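Local coordinates for glyoxalase family protein, putative (Bacillus anthracis, PDB 2QQZ) that is of unknown function but belongs to the glyoxalase/bleomycin resistance protein/dioxygenase superfamily, whose members commonly bind metal ions or small ligands in beta-sheet cavities, at residues E25-Y30 with M36-K41; C51-K54 with E59-I62; R108-V111 with N117-E120. All coordinates share one frame; numbering follows the deposited sequence.

Contact 1 (E25-Y30 with M36-K41); sequences EARAFY and MEEIPK. With SO4 (sulfate ion), chain C.
Glu-38 meets the Arg-27 guanidinium at its edge, while the edge of the neighbouring Tyr-30 ring is met by Met-36, present as selenomethionine. One face of the tyrosine is covered from within the helix by Phe-29, whose CD2 lies 3.8 Å above the Tyr-30 ring plane, over its centre. On the other segment, SE of Met-36 reaches the ring rim at 4.3 Å from Tyr-30 CD1; methionine's long, flexible side chain suits a place beside an aromatic edge, the selenium being an introduced substitute for sulfur. The Tyr-30 hydroxyl leaves this apolar setting to bond Asp-113.

At the solvent side, Arg-27 NH2 donates to the syn lone pair of Glu-38 OE2 over 3.1 Å, the oxygen almost in the guanidinium plane. The two planes differ by only 22°. Glu-38 spans the gap because its chain runs straight out from the strand (chi1 -169°, chi2 178°), whereas Arg-27 folds at chi3 to bring its head across. The backbones join where Met-36 N donates to Tyr-30 O over 2.9 Å. Lys-41 NZ binds O2 of a sulfate, probably from the crystallisation liquor, at 2.7 Å and also the carbonyl of Gly-49.

This is the return from helix 23-33 to the short, weakly bonded strand 37-39, outermost of its sheet within this chain, in a beta-alpha-beta-beta-beta module. Only one nitrogen of Arg-27 bonds Glu-38, and both residues are at least partly exposed, so water probably damps the attraction; the main-chain bond and the Tyr-30 packing supply a drier attachment.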
# COMPACT_ATOMS: atom_id res chain seq x y z
N GLU A 25 -15.55 13.52 3.32
CA GLU A 25 -15.87 12.08 3.19
C GLU A 25 -14.73 11.17 3.62
O GLU A 25 -14.95 10.13 4.23
CB GLU A 25 -16.28 11.75 1.76
CG GLU A 25 -17.72 11.98 1.51
CD GLU A 25 -18.18 11.33 0.22
OE1 GLU A 25 -19.06 10.43 0.28
OE2 GLU A 25 -17.63 11.71 -0.85
N ALA A 26 -13.49 11.55 3.33
CA ALA A 26 -12.33 10.77 3.73
C ALA A 26 -12.20 10.73 5.28
O ALA A 26 -11.96 9.65 5.88
CB ALA A 26 -11.06 11.34 3.09
N ARG A 27 -12.36 11.91 5.92
CA ARG A 27 -12.31 12.00 7.38
C ARG A 27 -13.47 11.22 7.98
O ARG A 27 -13.28 10.51 8.97
CB ARG A 27 -12.28 13.46 7.87
CG ARG A 27 -11.08 14.20 7.31
CD ARG A 27 -10.70 15.50 7.94
NE ARG A 27 -11.09 16.65 7.16
CZ ARG A 27 -10.27 17.54 6.60
NH1 ARG A 27 -10.82 18.55 5.95
NH2 ARG A 27 -8.94 17.46 6.70
N ALA A 28 -14.67 11.32 7.39
CA ALA A 28 -15.80 10.56 7.90
C ALA A 28 -15.52 9.04 7.88
O ALA A 28 -15.89 8.32 8.83
CB ALA A 28 -17.10 10.93 7.16
N PHE A 29 -14.84 8.54 6.85
CA PHE A 29 -14.64 7.12 6.74
C PHE A 29 -13.34 6.65 7.43
O PHE A 29 -13.40 5.83 8.37
CB PHE A 29 -14.68 6.67 5.28
CG PHE A 29 -14.43 5.19 5.10
CD1 PHE A 29 -15.49 4.27 5.19
CD2 PHE A 29 -13.14 4.73 4.84
CE1 PHE A 29 -15.26 2.91 4.99
CE2 PHE A 29 -12.90 3.37 4.63
CZ PHE A 29 -13.97 2.47 4.72
N TYR A 30 -12.20 7.18 7.00
CA TYR A 30 -10.92 6.75 7.54
C TYR A 30 -10.73 7.09 9.01
O TYR A 30 -10.14 6.31 9.78
CB TYR A 30 -9.75 7.29 6.68
CG TYR A 30 -9.64 6.56 5.37
CD1 TYR A 30 -9.04 5.29 5.29
CD2 TYR A 30 -10.15 7.14 4.20
CE1 TYR A 30 -8.97 4.61 4.07
CE2 TYR A 30 -10.09 6.46 2.98
CZ TYR A 30 -9.50 5.19 2.93
OH TYR A 30 -9.39 4.51 1.72
N MSE A 36 -9.16 5.68 12.44
CA MSE A 36 -7.76 6.05 12.36
C MSE A 36 -7.60 7.51 12.80
O MSE A 36 -8.53 8.32 12.66
CB MSE A 36 -7.20 5.89 10.95
CG MSE A 36 -7.12 4.46 10.47
SE MSE A 36 -6.53 4.42 8.65
CE MSE A 36 -4.85 3.78 9.15
N GLU A 37 -6.42 7.83 13.34
CA GLU A 37 -6.11 9.19 13.81
C GLU A 37 -5.62 10.09 12.65
O GLU A 37 -4.59 9.79 12.03
CB GLU A 37 -5.04 9.11 14.92
CG GLU A 37 -4.69 10.44 15.52
CD GLU A 37 -3.60 10.31 16.59
OE1 GLU A 37 -2.51 9.79 16.27
OE2 GLU A 37 -3.84 10.69 17.77
N GLU A 38 -6.32 11.18 12.38
CA GLU A 38 -5.84 12.16 11.40
C GLU A 38 -4.52 12.87 11.82
O GLU A 38 -4.33 13.26 12.96
CB GLU A 38 -6.91 13.17 10.99
CG GLU A 38 -6.41 13.95 9.77
CD GLU A 38 -7.35 14.97 9.18
OE1 GLU A 38 -8.53 15.03 9.60
OE2 GLU A 38 -6.87 15.67 8.25
N ILE A 39 -3.60 12.98 10.88
CA ILE A 39 -2.26 13.52 11.09
C ILE A 39 -2.17 14.80 10.22
O ILE A 39 -2.54 14.76 9.04
CB ILE A 39 -1.27 12.44 10.54
CG1 ILE A 39 -1.19 11.28 11.49
CG2 ILE A 39 0.14 12.98 10.32
CD1 ILE A 39 -1.22 11.76 12.99
N PRO A 40 -1.65 15.93 10.75
CA PRO A 40 -1.58 17.11 9.86
C PRO A 40 -0.53 16.93 8.75
O PRO A 40 0.53 16.35 8.97
CB PRO A 40 -1.18 18.26 10.80
CG PRO A 40 -0.74 17.63 12.10
CD PRO A 40 -1.10 16.17 12.11
N LYS A 41 -0.82 17.42 7.56
CA LYS A 41 0.12 17.31 6.46
C LYS A 41 1.20 18.38 6.61
O LYS A 41 0.93 19.42 7.22
CB LYS A 41 -0.61 17.52 5.13
CG LYS A 41 -1.55 16.41 4.75
CD LYS A 41 -2.15 16.68 3.38
CE LYS A 41 -1.16 16.39 2.27
NZ LYS A 41 -1.83 16.38 0.92
S SO4 C . 0.36 14.23 -0.81
O1 SO4 C . 0.61 13.55 0.48
O2 SO4 C . 0.17 15.69 -0.68
O3 SO4 C . -0.87 13.64 -1.36
O4 SO4 C . 1.51 14.02 -1.69

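Contact 2 (C51-K54 with E59-I62); sequences CWFK and EIHI. With SO4 (sulfate ion), chain C.
Trp-52 and His-61 lie flat on one another across the strands: the five-membered ring of the indole and the imidazole have centroids 3.4 Å apart and planes only 7° from parallel. Trp-52 CE2 sits over the centre of the imidazole, 3.3 Å from His-61 ND1, and His-61 CE1 lies over the indole toward its rim. Both side chains have CG beside the backbone N (chi1 -71° in Trp-52), which, on strands running in opposite senses, leans the two rings toward each other until they overlap. At the indole edge, Trp-52 NE1 donates to sulfate O1 at 2.9 Å. A water donates to Ile-62 O and to sulfate O3 and accepts a weak bond from Trp-52 NE1.

These strands form the hairpin 51-55/58-64, the central pair of a sheet in the 1-4-3-2 order of the superfamily's beta-alpha-beta-beta-beta module. The flanking pairs Cys-51/Ile-62 and Phe-53/Ile-60 are hydrogen-bonded, and their side chains occupy the opposite face, where Ile-62 CG1 meets the Phe-53 ring edge, 3.9 Å from CE2. Tyr-30 of helix 23-33 covers Ile-60 and Ile-62 there.

In the second shell, Glu-59 fixes the imidazole: His-61 NE2 donates to its OE1 over 2.7 Å, nearly straight (170°), in the imidazole plane, but reaching OE1 on its anti side and somewhat out of the carboxylate plane. His-13 stacks on His-61, and Arg-103 of the second subunit packs against both Trp-52 and His-61.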
# COMPACT_ATOMS: atom_id res chain seq x y z
N CYS A 51 -5.85 14.19 2.85
CA CYS A 51 -5.57 14.02 4.26
C CYS A 51 -4.75 12.79 4.54
O CYS A 51 -4.66 11.88 3.71
CB CYS A 51 -6.84 14.07 5.12
SG CYS A 51 -8.38 13.73 4.33
N TRP A 52 -4.14 12.78 5.74
CA TRP A 52 -3.25 11.72 6.19
C TRP A 52 -3.80 11.14 7.46
O TRP A 52 -4.33 11.88 8.29
CB TRP A 52 -1.86 12.30 6.49
CG TRP A 52 -1.08 12.72 5.23
CD1 TRP A 52 -1.57 12.84 3.97
CD2 TRP A 52 0.33 13.04 5.16
NE1 TRP A 52 -0.57 13.20 3.09
CE2 TRP A 52 0.60 13.38 3.79
CE3 TRP A 52 1.37 13.13 6.12
CZ2 TRP A 52 1.90 13.77 3.34
CZ3 TRP A 52 2.67 13.50 5.68
CH2 TRP A 52 2.91 13.82 4.30
N PHE A 53 -3.67 9.83 7.62
CA PHE A 53 -4.19 9.15 8.81
C PHE A 53 -3.10 8.21 9.29
O PHE A 53 -2.35 7.70 8.48
CB PHE A 53 -5.51 8.40 8.55
CG PHE A 53 -6.59 9.29 8.06
CD1 PHE A 53 -7.47 9.89 8.96
CD2 PHE A 53 -6.72 9.58 6.70
CE1 PHE A 53 -8.45 10.76 8.52
CE2 PHE A 53 -7.70 10.45 6.24
CZ PHE A 53 -8.57 11.04 7.14
N LYS A 54 -2.96 8.08 10.61
CA LYS A 54 -1.99 7.20 11.23
C LYS A 54 -2.52 5.77 11.37
O LYS A 54 -3.65 5.60 11.80
CB LYS A 54 -1.72 7.76 12.63
CG LYS A 54 -0.65 7.04 13.41
CD LYS A 54 -0.55 7.52 14.87
CE LYS A 54 0.20 6.47 15.66
NZ LYS A 54 1.62 6.45 15.18
N GLU A 59 1.34 5.12 7.80
CA GLU A 59 0.33 6.14 7.48
C GLU A 59 -0.42 5.76 6.22
O GLU A 59 0.06 4.99 5.41
CB GLU A 59 0.98 7.52 7.24
CG GLU A 59 1.90 7.88 8.38
CD GLU A 59 2.75 9.13 8.16
OE1 GLU A 59 2.96 9.63 7.01
OE2 GLU A 59 3.25 9.61 9.20
N ILE A 60 -1.61 6.31 6.06
CA ILE A 60 -2.31 6.23 4.78
C ILE A 60 -2.48 7.68 4.34
O ILE A 60 -2.90 8.50 5.13
CB ILE A 60 -3.67 5.42 4.87
CG1 ILE A 60 -4.29 5.27 3.47
CG2 ILE A 60 -4.67 6.08 5.83
CD1 ILE A 60 -5.57 4.48 3.47
N HIS A 61 -2.11 8.00 3.10
CA HIS A 61 -2.19 9.34 2.60
C HIS A 61 -3.30 9.32 1.54
O HIS A 61 -3.21 8.62 0.53
CB HIS A 61 -0.89 9.86 1.97
CG HIS A 61 0.27 9.94 2.91
ND1 HIS A 61 1.48 10.50 2.54
CD2 HIS A 61 0.37 9.67 4.24
CE1 HIS A 61 2.30 10.46 3.57
NE2 HIS A 61 1.65 9.98 4.62
N ILE A 62 -4.36 10.08 1.78
CA ILE A 62 -5.44 10.22 0.76
C ILE A 62 -5.05 11.42 -0.08
O ILE A 62 -5.04 12.57 0.40
CB ILE A 62 -6.83 10.42 1.42
CG1 ILE A 62 -7.12 9.33 2.50
CG2 ILE A 62 -7.87 10.50 0.32
CD1 ILE A 62 -6.95 7.89 1.89
S SO4 C . 0.36 14.23 -0.81
O1 SO4 C . 0.61 13.55 0.48
O2 SO4 C . 0.17 15.69 -0.68
O3 SO4 C . -0.87 13.64 -1.36
O4 SO4 C . 1.51 14.02 -1.69
O HOH W 1 -2.66 13.60 0.91

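Contact 3 (R108-V111 with N117-E120); sequences RFYV and NRIE. With SO4 (sulfate ion), chain D.
Val-111 and Ile-119 form an antiparallel hydrogen-bonded pair with two reciprocal backbone bonds of 2.9 Å (Val-111 N to Ile-119 O, Ile-119 N to Val-111 O), next to the non-hydrogen-bonded pair Tyr-110/Glu-120, whose CA atoms approach to 4.4 Å.

Tyr-110 lies between Arg-118, over one ring face, and Glu-120, at its edge. Arg-118 folds at chi3 (-80°) to lay its guanidinium on the phenol ring, the planes 8° apart and the centres 4.3 Å, a stacked but off-centre cation-pi contact in which NH1 lies toward the ring's rim. The flat cation still offers its own edge: NH1 and NH2 both bond O1 of a sulfate, probably from the crystallisation liquor, at 3.1 Å and 3.2 Å, so stacking and anion binding use different sides of the group. Glu-120 runs alongside the tyrosine, fully extended, with OE1 3.6 Å from Tyr-110 CE1 and the carboxylate nearly perpendicular to the ring. OE1 is hydrogen-bonded to His-75. OE2 faces Arg-108, but NH1 is a long 3.7 Å from it; a water donates to Glu-120 OE2 and takes a weak bond from Arg-108 NH1. Arg-108 has a firmer partner in Asp-100, its NH2 forming a salt bridge there.

A glutamate on the last strand beside a histidine recalls metal-dependent relatives of the family, though such a role here is unproven. His-13 of the second subunit packs on Glu-120, setting this face at the subunit boundary.

The face bearing Phe-109, Val-111 and Ile-119 is apolar here. Beta-branched Val-111 and Ile-119 meet through CG2 and CB, Ile-119 also touches strand 76-80, and Phe-109 packs against helix 83-92. Strand 98-100 flanks 106-112 on its far side, so this hairpin is the middle pair of the second sheet.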
# COMPACT_ATOMS: atom_id res chain seq x y z
N ARG A 108 -10.04 -12.41 7.20
CA ARG A 108 -9.92 -11.14 6.50
C ARG A 108 -11.15 -10.79 5.71
O ARG A 108 -11.98 -11.65 5.39
CB ARG A 108 -8.71 -11.20 5.58
CG ARG A 108 -8.89 -12.11 4.40
CD ARG A 108 -7.64 -12.11 3.61
NE ARG A 108 -7.80 -13.11 2.55
CZ ARG A 108 -7.02 -13.24 1.48
NH1 ARG A 108 -5.97 -12.44 1.30
NH2 ARG A 108 -7.28 -14.21 0.62
N PHE A 109 -11.28 -9.53 5.38
CA PHE A 109 -12.44 -9.06 4.63
C PHE A 109 -12.11 -7.74 3.95
O PHE A 109 -11.14 -7.02 4.36
CB PHE A 109 -13.67 -8.93 5.54
CG PHE A 109 -13.57 -7.85 6.60
CD1 PHE A 109 -13.96 -6.54 6.32
CD2 PHE A 109 -13.10 -8.15 7.87
CE1 PHE A 109 -13.91 -5.57 7.30
CE2 PHE A 109 -13.02 -7.17 8.87
CZ PHE A 109 -13.40 -5.88 8.59
N TYR A 110 -12.91 -7.38 2.95
CA TYR A 110 -12.69 -6.14 2.19
C TYR A 110 -13.86 -5.22 2.46
O TYR A 110 -14.97 -5.67 2.69
CB TYR A 110 -12.65 -6.42 0.70
CG TYR A 110 -11.75 -7.54 0.30
CD1 TYR A 110 -10.37 -7.45 0.52
CD2 TYR A 110 -12.24 -8.66 -0.35
CE1 TYR A 110 -9.51 -8.47 0.15
CE2 TYR A 110 -11.36 -9.70 -0.76
CZ TYR A 110 -10.02 -9.59 -0.47
OH TYR A 110 -9.10 -10.57 -0.85
N VAL A 111 -13.58 -3.94 2.37
CA VAL A 111 -14.61 -2.92 2.29
C VAL A 111 -14.19 -1.98 1.16
O VAL A 111 -13.03 -2.00 0.71
CB VAL A 111 -14.75 -2.15 3.62
CG1 VAL A 111 -14.90 -3.10 4.78
CG2 VAL A 111 -13.53 -1.26 3.87
N ASN A 117 -12.45 2.79 -3.56
CA ASN A 117 -11.17 2.04 -3.36
C ASN A 117 -11.39 0.85 -2.40
O ASN A 117 -12.04 1.01 -1.35
CB ASN A 117 -10.06 2.92 -2.75
CG ASN A 117 -9.74 4.11 -3.60
OD1 ASN A 117 -9.32 3.98 -4.75
ND2 ASN A 117 -9.91 5.30 -3.02
N ARG A 118 -10.90 -0.31 -2.80
CA ARG A 118 -10.84 -1.51 -1.93
C ARG A 118 -9.77 -1.36 -0.84
O ARG A 118 -8.62 -0.94 -1.11
CB ARG A 118 -10.54 -2.73 -2.75
CG ARG A 118 -10.34 -4.02 -1.94
CD ARG A 118 -10.64 -5.24 -2.88
NE ARG A 118 -12.09 -5.44 -2.98
CZ ARG A 118 -12.68 -6.55 -3.46
NH1 ARG A 118 -11.95 -7.56 -3.93
NH2 ARG A 118 -14.01 -6.62 -3.52
N ILE A 119 -10.14 -1.74 0.37
CA ILE A 119 -9.24 -1.78 1.54
C ILE A 119 -9.49 -3.17 2.13
O ILE A 119 -10.66 -3.60 2.19
CB ILE A 119 -9.71 -0.77 2.64
CG1 ILE A 119 -9.67 0.64 2.08
CG2 ILE A 119 -8.85 -0.92 3.93
CD1 ILE A 119 -8.28 1.10 1.60
N GLU A 120 -8.42 -3.84 2.57
CA GLU A 120 -8.52 -5.14 3.22
C GLU A 120 -8.10 -5.04 4.68
O GLU A 120 -7.17 -4.26 5.03
CB GLU A 120 -7.60 -6.10 2.51
CG GLU A 120 -7.47 -7.49 3.25
CD GLU A 120 -6.46 -8.37 2.58
OE1 GLU A 120 -6.13 -8.08 1.38
OE2 GLU A 120 -5.95 -9.32 3.25
S SO4 D . -14.18 -9.59 -6.24
O1 SO4 D . -14.16 -9.51 -4.79
O2 SO4 D . -12.99 -10.21 -6.78
O3 SO4 D . -15.37 -10.39 -6.55
O4 SO4 D . -14.36 -8.30 -6.85
O HOH W 2 -4.28 -11.24 3.96

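From the N terminus, strand 8-18 leads into helix 23-33, and contact 1 closes the short return from that helix to strand 37-39. Contact 2 then closes the tight hairpin 51-55/58-64, and contact 3 the hairpin 106-112/118-124 near the C terminus. The three lie in series, with no nesting or crossing. Contacts 1 and 2 belong to the same sheet: probable backbone hydrogen bonds, Lys-54 N to Glu-37 O and Ile-39 N to Trp-52 O, join them, and both reach one sulfate. Contact 3 belongs to the second sheet, its centre about 16 Å from that of contact 2, yet Phe-29 and Tyr-30 of contact 1 pack on Val-111 and Ile-119, bringing the first helix against both sheets.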